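Local structure of ectonucleoside triphosphate diphosphohydrolase 4 (Homo sapiens, 6WG5) at residues A[178-183]-A[188-193]; A[214-219]-A[233-238]; A[260-265]-A[491-496]; A[369-374]-A[455-460]. The protein belongs to the GDA1/CD39 family of nucleoside phosphatases, a branch of the actin-like ATPase clan. All coordinates share one frame; numbering follows the deposited sequence.

Contact 1 of 4, residues A[178-183]-A[188-193]; sequences YAWIGI and GRFEHI
Phe190 belongs to the turn that follows helix 172-186, and it folds back against Trp180 and Ile181 of that same helix. The helix is closed by a Schellman motif at Gly188, whose positive phi reverses the chain. A type I beta turn runs on from Gly188 to Glu191, with Glu191 N bonded to Gly188 O. Phe190 stands inside this turn with its side chain directed at the helix. Its CG lies anti to the carbonyl carbon (chi1 -57°), which turns the ring back toward Trp180 and Ile181. The far end of the ring does the touching. Phe190 CZ is 3.8 Å from Trp180 CZ3, so the benzo part of the indole meets the rim of the phenyl ring near its plane. The two six-membered rings have centroids 5.9 Å apart and planes at 60°, an oblique pairing. On the neighbouring rim atom, Phe190 CE2 lies 3.9 Å from the branch methyl Ile181 CG2. The same CE2 is 3.6 Å from Ile181 O, again near the ring plane. The carbonyl is thus faced by a ring edge. The interface is buried and held by apolar packing. Beyond the two segments, Phe190 also packs on Leu70 and Leu260 and meets the ring of Tyr271 on strand 270-279. Gly188 O accepts from Lys217 NZ, and Arg189 makes a salt bridge with Glu380. Helix 172-186 packs on strand 221-225 through Trp180 on Ile222, and on helix 479-487 through Ile181 on Leu485.

Contact 2 of 4, residues A[214-219]-A[233-238]; sequences IVRKRT and AYEVPK
Glu235 is gripped at both carboxylate oxygens by side chains of segment 214-219. Thr219 OG1 donates a hydrogen bond of 2.6 Å to Glu235 OE1, which accepts with its anti lone pair, away from the other carboxylate oxygen. Arg216 NH1 forms a salt bridge to Glu235 OE2 at 3.0 Å, and its N-H...O angle of 168° is nearly straight. The acceptor lies in the guanidinium plane, but the donor sits above the carboxylate plane, 41° out of it. The two flat groups are therefore tilted, not coplanar. The glutamate chain is extended, with CG anti to the backbone N, and this carries the carboxylate across to the other segment. Arg216 has further partners: NH1 also binds Val270 O, and NH2 binds Glu268 O. Three waters extend the network. Water 1 accepts from Arg216 NE at 2.9 Å and lies within bonding distance of Lys217 O and Glu235 OE1. Water 2 donates to Thr219 OG1 at 2.7 Å and accepts from Glu235 N. Water 3 links Thr219 N to Glu235 OE1, 3.0 Å from the latter. Packing adds little: Thr219 OG1 also lies 3.3 Å from Glu235 CB, the side chains crossing at about a right angle. Tyr271 of strand 270-279 makes a cation-pi contact with Arg216, and Trp180 of helix 172-186 packs on Thr219 and Glu235. Strand 214-217 pairs with 200-203 in a two-stranded sheet. Strand 229-235 lies between 221-225 and 270-279 in the larger mixed sheet, and the buried ion pair joins the two sheets.

Contact 3 of 4, residues A[260-265]-A[491-496]; sequences LGCDVH and LPLRDI
Cys262 holds SG between its backbone N and carbonyl carbon (chi1 57°), and Leu493 sets CG anti to its own carbonyl carbon (chi1 -83°). The first torsion lays the sulfur along the side of helix 492-496, near Pro492 and Ile496. The second brings the leucine branch point up to the carbonyl oxygen of Cys262. Cys262 is the single residue of segment 260-265 that carries the contact, and its CB points at the helix. That CB is 3.9 Å from Pro492 CG and 4.0 Å from Leu493 CG, so it is shared between two consecutive residues. The sulfur packs beside the proline ring, with Cys262 SG 4.1 Å from Pro492 CB. Further along the helix, Ile496 CD1 is 4.3 Å from Cys262 SG. This last approach is loose, and Ile496 is poorly ordered. Leu493 also meets the backbone oxygen: its CG lies 3.7 Å from Cys262 O, with both methyls close by. The interface is apolar, a small side chain fitted against one side of a short helix. Just after the cysteine, Asp263 OD1 accepts from His265 N at 2.8 Å, an Asx turn. Around these segments, Pro492 also packs on His63 and Val264 on Phe490. The loop joins strand 255-259, outermost in the mixed sheet, to strand 270-279, and Leu260 pairs through its backbone with His269. The contact therefore sets helix 492-496, near the end of the modelled chain, against a loop at the margin of that sheet.

Contact 4 of 4, residues A[369-374]-A[455-460]; sequences VYQPPI and RGFSFP
Gln371 reaches across to Phe457 with its side chain fully extended, and the two side chains cross at about a right angle. CG lies anti to the backbone N (chi1 179°), which directs the amide straight at the other segment. The amide nitrogen makes the bond, and the amide oxygen lies by the ring. Gln371 NE2 donates to Phe457 O at 3.1 Å, with an N-H...O angle of 165°. The oxygen lies in the amide plane, while the donor is tilted from the carbonyl plane. Gln371 OE1 faces the edge of the Phe457 ring near its plane, closest to CD1. Amide and ring planes are 42° apart, so they neither stack nor lie flush. The bond to the backbone oxygen probably sets which way the amide is turned. A second, apolar pairing lies further along both segments. Ile374 CD1 meets Phe459 CZ at 4.0 Å, the isoleucine coming obliquely to the ring and the side chains again crossing near a right angle. The Phe459 ring also stacks on Phe453 and meets Phe376, Phe381 and Tyr463 edge-to-face, so Ile374 adds to an aromatic cluster. Phe457 packs on Thr230 and Ile232 of strand 229-235. Ser458, with positive phi, marks where the chain leaves the helical conformation. The contact is buried structural packing: a proline-containing loop laid against the chain where helix 436-456 gives way to loop, with a glutamine amide bonded to a backbone oxygen.

From the N terminus, contact 1 comes first and folds the loop after helix 172-186 back on the helix's last turns. Contact 2 follows in series and closes the short, strand-rich loop between 214-219 and 233-238. Contact 3 spans far more of the chain, joining 260-265 to 491-496, and contact 4 is nested inside that large loop. None cross. Contacts 1 and 2 touch through Arg189 NH1 and Arg218 O, contact 3 touches contact 1 through Leu260, and contacts 2 and 4 meet where Tyr234 OH bonds Pro372 O. Contacts 3 and 4 stand apart, their centres about 35 Å from each other. Together they tie helices 172-186, 436-456 and 492-496 to the mixed sheet's surroundings.

Contact 1 of 4, residues A[178-183]-A[188-193]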
# COMPACT_ATOMS: atom_id res chain seq x y z
N TYR A 178 0.19 7.88 3.20
CA TYR A 178 -0.99 8.26 2.43
C TYR A 178 -1.92 7.07 2.21
O TYR A 178 -3.15 7.20 2.32
CB TYR A 178 -0.58 8.86 1.09
CG TYR A 178 0.08 10.23 1.17
CD1 TYR A 178 -0.23 11.11 2.19
CD2 TYR A 178 1.01 10.63 0.22
CE1 TYR A 178 0.37 12.36 2.26
CE2 TYR A 178 1.61 11.87 0.28
CZ TYR A 178 1.28 12.73 1.30
OH TYR A 178 1.88 13.97 1.37
N ALA A 179 -1.36 5.90 1.90
CA ALA A 179 -2.20 4.72 1.73
C ALA A 179 -2.86 4.32 3.04
O ALA A 179 -4.02 3.90 3.06
CB ALA A 179 -1.37 3.56 1.17
N TRP A 180 -2.14 4.45 4.16
CA TRP A 180 -2.72 4.14 5.45
C TRP A 180 -3.86 5.09 5.79
O TRP A 180 -4.89 4.67 6.33
CB TRP A 180 -1.63 4.18 6.53
CG TRP A 180 -2.13 3.88 7.91
CD1 TRP A 180 -2.19 2.65 8.50
CD2 TRP A 180 -2.62 4.82 8.87
NE1 TRP A 180 -2.70 2.77 9.77
CE2 TRP A 180 -2.97 4.09 10.02
CE3 TRP A 180 -2.79 6.21 8.86
CZ2 TRP A 180 -3.49 4.70 11.16
CZ3 TRP A 180 -3.31 6.81 9.99
CH2 TRP A 180 -3.65 6.06 11.12
N ILE A 181 -3.69 6.38 5.47
CA ILE A 181 -4.77 7.34 5.68
C ILE A 181 -5.96 7.00 4.80
O ILE A 181 -7.12 7.09 5.23
CB ILE A 181 -4.26 8.77 5.40
CG1 ILE A 181 -3.23 9.19 6.46
CG2 ILE A 181 -5.43 9.77 5.39
CD1 ILE A 181 -2.51 10.49 6.13
N GLY A 182 -5.71 6.60 3.55
CA GLY A 182 -6.80 6.33 2.63
C GLY A 182 -7.73 5.24 3.12
O GLY A 182 -8.95 5.40 3.11
N ILE A 183 -7.17 4.12 3.57
CA ILE A 183 -8.00 2.99 3.96
C ILE A 183 -8.77 3.32 5.24
O ILE A 183 -9.97 3.05 5.34
CB ILE A 183 -7.16 1.71 4.12
CG1 ILE A 183 -8.08 0.51 4.38
CG2 ILE A 183 -6.14 1.86 5.26
CD1 ILE A 183 -7.35 -0.81 4.50
N GLY A 188 -13.89 4.89 8.05
CA GLY A 188 -14.50 5.73 9.05
C GLY A 188 -13.75 5.83 10.35
O GLY A 188 -14.32 6.26 11.36
N ARG A 189 -12.47 5.46 10.37
CA ARG A 189 -11.70 5.44 11.61
C ARG A 189 -11.28 6.82 12.08
O ARG A 189 -10.79 6.95 13.21
CB ARG A 189 -10.47 4.54 11.44
CG ARG A 189 -10.80 3.14 10.94
CD ARG A 189 -11.82 2.45 11.84
NE ARG A 189 -12.22 1.15 11.31
CZ ARG A 189 -11.60 0.01 11.57
NH1 ARG A 189 -10.53 -0.02 12.36
NH2 ARG A 189 -12.05 -1.12 11.04
N PHE A 190 -11.44 7.84 11.25
CA PHE A 190 -11.21 9.22 11.66
C PHE A 190 -12.49 9.93 12.06
O PHE A 190 -12.44 11.08 12.50
CB PHE A 190 -10.49 9.99 10.55
CG PHE A 190 -9.20 9.36 10.12
CD1 PHE A 190 -8.28 8.92 11.06
CD2 PHE A 190 -8.90 9.19 8.78
CE1 PHE A 190 -7.09 8.35 10.67
CE2 PHE A 190 -7.71 8.61 8.39
CZ PHE A 190 -6.81 8.19 9.33
N GLU A 191 -13.64 9.28 11.90
CA GLU A 191 -14.89 9.76 12.48
C GLU A 191 -14.89 9.42 13.97
O GLU A 191 -14.84 8.24 14.34
CB GLU A 191 -16.09 9.12 11.78
CG GLU A 191 -16.50 9.83 10.50
CD GLU A 191 -17.26 8.93 9.55
OE1 GLU A 191 -17.94 8.00 10.03
OE2 GLU A 191 -17.16 9.15 8.33
N HIS A 192 -14.94 10.44 14.81
CA HIS A 192 -14.75 10.26 16.25
C HIS A 192 -16.08 10.41 16.98
O HIS A 192 -16.97 11.14 16.54
CB HIS A 192 -13.73 11.27 16.78
CG HIS A 192 -12.31 10.92 16.42
ND1 HIS A 192 -11.96 9.70 15.89
CD2 HIS A 192 -11.17 11.63 16.52
CE1 HIS A 192 -10.66 9.67 15.68
NE2 HIS A 192 -10.15 10.83 16.05
N ILE A 193 -16.19 9.69 18.09
CA ILE A 193 -17.45 9.51 18.81
C ILE A 193 -18.33 8.60 17.97
O ILE A 193 -18.10 8.44 16.77
CB ILE A 193 -18.14 10.86 19.12
CG1 ILE A 193 -17.17 11.78 19.87
CG2 ILE A 193 -19.40 10.64 19.96
CD1 ILE A 193 -17.71 13.17 20.14

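Contact 2 of 4, residues A[214-219]-A[233-238]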
# COMPACT_ATOMS: atom_id res chain seq x y z
N ILE A 214 -5.44 9.57 25.44
CA ILE A 214 -6.80 9.71 24.94
C ILE A 214 -7.30 8.34 24.49
O ILE A 214 -6.53 7.38 24.37
CB ILE A 214 -6.90 10.74 23.81
CG1 ILE A 214 -6.02 10.33 22.62
CG2 ILE A 214 -6.50 12.12 24.31
CD1 ILE A 214 -6.24 11.16 21.38
N VAL A 215 -8.60 8.26 24.22
CA VAL A 215 -9.24 7.05 23.74
C VAL A 215 -10.01 7.40 22.48
O VAL A 215 -10.86 8.30 22.50
CB VAL A 215 -10.18 6.44 24.80
CG1 VAL A 215 -10.86 5.19 24.26
CG2 VAL A 215 -9.40 6.11 26.07
N ARG A 216 -9.70 6.71 21.38
CA ARG A 216 -10.35 6.96 20.10
C ARG A 216 -10.44 5.65 19.33
O ARG A 216 -9.94 4.61 19.77
CB ARG A 216 -9.60 8.02 19.29
CG ARG A 216 -8.17 7.64 18.97
CD ARG A 216 -7.44 8.73 18.21
NE ARG A 216 -6.08 8.30 17.87
CZ ARG A 216 -5.07 9.13 17.60
NH1 ARG A 216 -3.88 8.63 17.31
NH2 ARG A 216 -5.24 10.44 17.64
N LYS A 217 -11.09 5.71 18.17
CA LYS A 217 -11.26 4.52 17.34
C LYS A 217 -9.92 3.89 17.00
O LYS A 217 -8.97 4.59 16.61
CB LYS A 217 -11.99 4.88 16.04
CG LYS A 217 -13.49 5.00 16.15
CD LYS A 217 -14.10 5.12 14.76
CE LYS A 217 -15.60 5.35 14.81
NZ LYS A 217 -16.16 5.47 13.43
N ARG A 218 -9.85 2.57 17.14
CA ARG A 218 -8.69 1.83 16.65
C ARG A 218 -8.61 1.93 15.13
O ARG A 218 -9.63 1.95 14.44
CB ARG A 218 -8.81 0.37 17.07
CG ARG A 218 -7.60 -0.48 16.75
CD ARG A 218 -7.81 -1.91 17.22
NE ARG A 218 -8.86 -2.59 16.47
CZ ARG A 218 -9.38 -3.76 16.80
NH1 ARG A 218 -8.96 -4.40 17.89
NH2 ARG A 218 -10.33 -4.30 16.05
N THR A 219 -7.39 2.01 14.62
CA THR A 219 -7.15 2.05 13.18
C THR A 219 -6.78 0.66 12.67
O THR A 219 -6.49 -0.26 13.43
CB THR A 219 -6.06 3.06 12.82
OG1 THR A 219 -4.86 2.74 13.54
CG2 THR A 219 -6.50 4.47 13.16
N ALA A 233 2.41 -1.09 7.23
CA ALA A 233 2.15 0.20 7.85
C ALA A 233 1.07 0.04 8.91
O ALA A 233 0.04 -0.58 8.65
CB ALA A 233 1.73 1.24 6.81
N TYR A 234 1.32 0.60 10.09
CA TYR A 234 0.32 0.56 11.15
C TYR A 234 0.59 1.66 12.16
O TYR A 234 1.68 2.24 12.22
CB TYR A 234 0.30 -0.81 11.84
CG TYR A 234 1.65 -1.26 12.36
CD1 TYR A 234 2.03 -1.01 13.67
CD2 TYR A 234 2.52 -1.97 11.55
CE1 TYR A 234 3.26 -1.43 14.15
CE2 TYR A 234 3.74 -2.39 12.01
CZ TYR A 234 4.11 -2.12 13.31
OH TYR A 234 5.33 -2.55 13.77
N GLU A 235 -0.43 1.94 12.97
CA GLU A 235 -0.33 2.96 14.00
C GLU A 235 0.36 2.40 15.23
O GLU A 235 0.16 1.24 15.60
CB GLU A 235 -1.72 3.47 14.38
CG GLU A 235 -1.72 4.51 15.50
CD GLU A 235 -3.11 4.90 15.94
OE1 GLU A 235 -4.09 4.41 15.34
OE2 GLU A 235 -3.23 5.70 16.90
N VAL A 236 1.17 3.23 15.87
CA VAL A 236 1.83 2.89 17.13
C VAL A 236 1.18 3.71 18.23
O VAL A 236 1.61 4.84 18.49
CB VAL A 236 3.34 3.14 17.05
CG1 VAL A 236 4.03 2.68 18.32
CG2 VAL A 236 3.93 2.43 15.83
N PRO A 237 0.13 3.21 18.89
CA PRO A 237 -0.62 4.07 19.81
C PRO A 237 0.14 4.40 21.08
O PRO A 237 0.08 5.55 21.56
CB PRO A 237 -1.89 3.26 20.12
CG PRO A 237 -1.87 2.09 19.17
CD PRO A 237 -0.45 1.85 18.82
N LYS A 238 0.85 3.44 21.66
CA LYS A 238 1.49 3.61 22.95
C LYS A 238 2.91 4.15 22.81
O LYS A 238 3.59 3.91 21.80
CB LYS A 238 1.52 2.29 23.72
CG LYS A 238 0.23 1.97 24.46
CD LYS A 238 0.37 0.70 25.28
CE LYS A 238 -0.85 0.47 26.16
NZ LYS A 238 -1.26 -0.96 26.20
O HOH W 1 -6.26 5.57 16.93
O HOH W 2 -3.13 1.02 12.32
O HOH W 3 -5.29 2.02 16.65

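Contact 3 of 4, residues A[260-265]-A[491-496]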
# COMPACT_ATOMS: atom_id res chain seq x y z
N LEU A 260 -4.05 15.23 11.30
CA LEU A 260 -5.04 15.29 10.22
C LEU A 260 -6.07 16.38 10.42
O LEU A 260 -6.76 16.74 9.46
CB LEU A 260 -5.76 13.94 10.09
CG LEU A 260 -5.09 12.89 9.22
CD1 LEU A 260 -5.75 11.54 9.43
CD2 LEU A 260 -5.16 13.29 7.76
N GLY A 261 -6.20 16.92 11.64
CA GLY A 261 -7.16 17.96 11.89
C GLY A 261 -6.69 19.31 11.40
O GLY A 261 -5.54 19.50 10.98
N CYS A 262 -7.60 20.28 11.45
CA CYS A 262 -7.30 21.64 11.03
C CYS A 262 -6.70 22.48 12.15
O CYS A 262 -6.05 23.50 11.86
CB CYS A 262 -8.56 22.33 10.51
SG CYS A 262 -9.93 22.37 11.69
N ASP A 263 -6.89 22.09 13.41
CA ASP A 263 -6.37 22.82 14.55
C ASP A 263 -5.07 22.18 15.00
O ASP A 263 -5.06 21.06 15.53
CB ASP A 263 -7.40 22.83 15.69
CG ASP A 263 -7.03 23.79 16.80
OD1 ASP A 263 -5.84 24.12 16.94
OD2 ASP A 263 -7.95 24.22 17.54
N VAL A 264 -3.95 22.88 14.78
CA VAL A 264 -2.64 22.37 15.16
C VAL A 264 -2.49 22.20 16.66
O VAL A 264 -1.55 21.54 17.12
CB VAL A 264 -1.52 23.29 14.62
CG1 VAL A 264 -1.51 23.27 13.10
CG2 VAL A 264 -1.68 24.71 15.14
N HIS A 265 -3.40 22.78 17.45
CA HIS A 265 -3.32 22.71 18.90
C HIS A 265 -4.17 21.59 19.50
O HIS A 265 -4.10 21.37 20.72
CB HIS A 265 -3.74 24.05 19.51
CG HIS A 265 -2.79 25.17 19.20
ND1 HIS A 265 -3.20 26.36 18.64
CD2 HIS A 265 -1.45 25.26 19.36
CE1 HIS A 265 -2.15 27.14 18.47
NE2 HIS A 265 -1.08 26.51 18.90
N LEU A 491 -8.30 23.51 5.17
CA LEU A 491 -9.43 24.21 4.59
C LEU A 491 -10.58 24.43 5.57
O LEU A 491 -11.16 25.53 5.56
CB LEU A 491 -9.95 23.45 3.36
CG LEU A 491 -9.10 23.52 2.09
CD1 LEU A 491 -9.75 22.70 0.99
CD2 LEU A 491 -8.89 24.96 1.63
N PRO A 492 -10.96 23.47 6.42
CA PRO A 492 -12.03 23.73 7.38
C PRO A 492 -11.80 24.97 8.24
O PRO A 492 -12.74 25.51 8.81
CB PRO A 492 -12.06 22.46 8.24
CG PRO A 492 -11.08 21.50 7.63
CD PRO A 492 -10.67 22.03 6.30
N LEU A 493 -10.54 25.43 8.34
CA LEU A 493 -10.27 26.65 9.10
C LEU A 493 -11.03 27.84 8.54
O LEU A 493 -11.41 28.74 9.29
CB LEU A 493 -8.77 26.96 9.12
CG LEU A 493 -7.88 26.25 10.14
CD1 LEU A 493 -6.48 26.82 10.06
CD2 LEU A 493 -8.43 26.36 11.56
N ARG A 494 -11.24 27.87 7.22
CA ARG A 494 -12.01 28.95 6.63
C ARG A 494 -13.38 29.06 7.28
O ARG A 494 -13.72 30.08 7.88
CB ARG A 494 -12.14 28.74 5.12
CG ARG A 494 -10.82 28.67 4.38
CD ARG A 494 -10.97 29.18 2.97
NE ARG A 494 -11.17 30.63 2.95
CZ ARG A 494 -11.60 31.31 1.89
NH1 ARG A 494 -11.74 32.63 1.97
NH2 ARG A 494 -11.89 30.69 0.76
N ASP A 495 -14.18 27.99 7.20
CA ASP A 495 -15.54 28.05 7.71
C ASP A 495 -15.57 28.25 9.22
O ASP A 495 -16.47 28.92 9.74
CB ASP A 495 -16.29 26.77 7.34
CG ASP A 495 -16.25 26.48 5.85
OD1 ASP A 495 -17.08 27.04 5.11
OD2 ASP A 495 -15.38 25.69 5.43
N ILE A 496 -14.59 27.71 9.95
CA ILE A 496 -14.62 27.71 11.41
C ILE A 496 -14.02 29.01 11.94
O ILE A 496 -14.72 29.82 12.55
CB ILE A 496 -13.89 26.48 11.98
CG1 ILE A 496 -14.59 25.20 11.52
CG2 ILE A 496 -13.83 26.55 13.51
CD1 ILE A 496 -13.91 23.92 11.96

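Contact 4 of 4, residues A[369-374]-A[455-460]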
# COMPACT_ATOMS: atom_id res chain seq x y z
N VAL A 369 15.52 -4.96 10.19
CA VAL A 369 14.93 -3.63 10.30
C VAL A 369 14.10 -3.56 11.58
O VAL A 369 13.42 -4.52 11.95
CB VAL A 369 14.07 -3.31 9.06
CG1 VAL A 369 13.33 -1.99 9.25
CG2 VAL A 369 14.95 -3.24 7.82
N TYR A 370 14.15 -2.41 12.25
CA TYR A 370 13.42 -2.24 13.49
C TYR A 370 11.91 -2.25 13.24
O TYR A 370 11.43 -1.74 12.23
CB TYR A 370 13.82 -0.93 14.17
CG TYR A 370 12.87 -0.51 15.27
CD1 TYR A 370 12.92 -1.10 16.52
CD2 TYR A 370 11.92 0.48 15.05
CE1 TYR A 370 12.06 -0.72 17.53
CE2 TYR A 370 11.05 0.87 16.05
CZ TYR A 370 11.12 0.26 17.28
OH TYR A 370 10.26 0.65 18.28
N GLN A 371 11.17 -2.84 14.18
CA GLN A 371 9.72 -2.89 14.11
C GLN A 371 9.14 -2.55 15.48
O GLN A 371 9.45 -3.24 16.46
CB GLN A 371 9.25 -4.27 13.66
CG GLN A 371 7.74 -4.41 13.58
CD GLN A 371 7.30 -5.77 13.07
OE1 GLN A 371 7.61 -6.15 11.94
NE2 GLN A 371 6.57 -6.51 13.90
N PRO A 372 8.31 -1.52 15.60
CA PRO A 372 7.72 -1.22 16.90
C PRO A 372 6.80 -2.34 17.34
O PRO A 372 6.20 -3.04 16.51
CB PRO A 372 6.94 0.08 16.65
CG PRO A 372 7.43 0.61 15.36
CD PRO A 372 7.87 -0.57 14.57
N PRO A 373 6.65 -2.55 18.65
CA PRO A 373 5.79 -3.63 19.12
C PRO A 373 4.35 -3.42 18.66
O PRO A 373 3.85 -2.30 18.61
CB PRO A 373 5.91 -3.55 20.64
CG PRO A 373 6.28 -2.13 20.91
CD PRO A 373 7.16 -1.72 19.76
N ILE A 374 3.70 -4.53 18.30
CA ILE A 374 2.30 -4.52 17.89
C ILE A 374 1.46 -5.07 19.03
O ILE A 374 1.77 -6.14 19.58
CB ILE A 374 2.08 -5.34 16.61
CG1 ILE A 374 2.86 -4.72 15.44
CG2 ILE A 374 0.60 -5.42 16.27
CD1 ILE A 374 2.88 -5.59 14.19
N ARG A 455 6.64 -15.12 11.14
CA ARG A 455 7.98 -15.10 11.71
C ARG A 455 8.78 -13.91 11.21
O ARG A 455 9.70 -13.45 11.90
CB ARG A 455 8.71 -16.41 11.40
CG ARG A 455 8.53 -17.46 12.49
CD ARG A 455 9.54 -18.59 12.41
NE ARG A 455 9.26 -19.51 11.32
CZ ARG A 455 9.74 -20.75 11.25
NH1 ARG A 455 10.52 -21.22 12.21
NH2 ARG A 455 9.43 -21.53 10.22
N GLY A 456 8.45 -13.39 10.04
CA GLY A 456 9.02 -12.14 9.60
C GLY A 456 8.55 -11.00 10.48
O GLY A 456 9.36 -10.31 11.11
N PHE A 457 7.23 -10.82 10.54
CA PHE A 457 6.62 -9.77 11.35
C PHE A 457 6.14 -10.27 12.71
O PHE A 457 5.70 -9.46 13.53
CB PHE A 457 5.45 -9.14 10.59
CG PHE A 457 5.85 -8.46 9.31
CD1 PHE A 457 6.92 -7.59 9.27
CD2 PHE A 457 5.15 -8.70 8.14
CE1 PHE A 457 7.29 -6.96 8.10
CE2 PHE A 457 5.52 -8.09 6.96
CZ PHE A 457 6.58 -7.22 6.94
N SER A 458 6.19 -11.58 12.95
CA SER A 458 5.95 -12.17 14.27
C SER A 458 4.48 -12.10 14.68
O SER A 458 4.17 -11.97 15.87
CB SER A 458 6.82 -11.50 15.34
OG SER A 458 8.20 -11.66 15.05
N PHE A 459 3.56 -12.21 13.73
CA PHE A 459 2.15 -12.29 14.08
C PHE A 459 1.86 -13.66 14.69
O PHE A 459 2.31 -14.68 14.17
CB PHE A 459 1.27 -12.07 12.85
CG PHE A 459 1.07 -10.62 12.49
CD1 PHE A 459 -0.07 -9.95 12.88
CD2 PHE A 459 2.03 -9.94 11.75
CE1 PHE A 459 -0.25 -8.62 12.55
CE2 PHE A 459 1.84 -8.61 11.41
CZ PHE A 459 0.70 -7.95 11.82
N PRO A 460 1.10 -13.72 15.79
CA PRO A 460 0.79 -15.02 16.39
C PRO A 460 0.10 -15.94 15.40
O PRO A 460 -0.66 -15.50 14.54
CB PRO A 460 -0.13 -14.66 17.56
CG PRO A 460 0.14 -13.24 17.86
CD PRO A 460 0.50 -12.61 16.55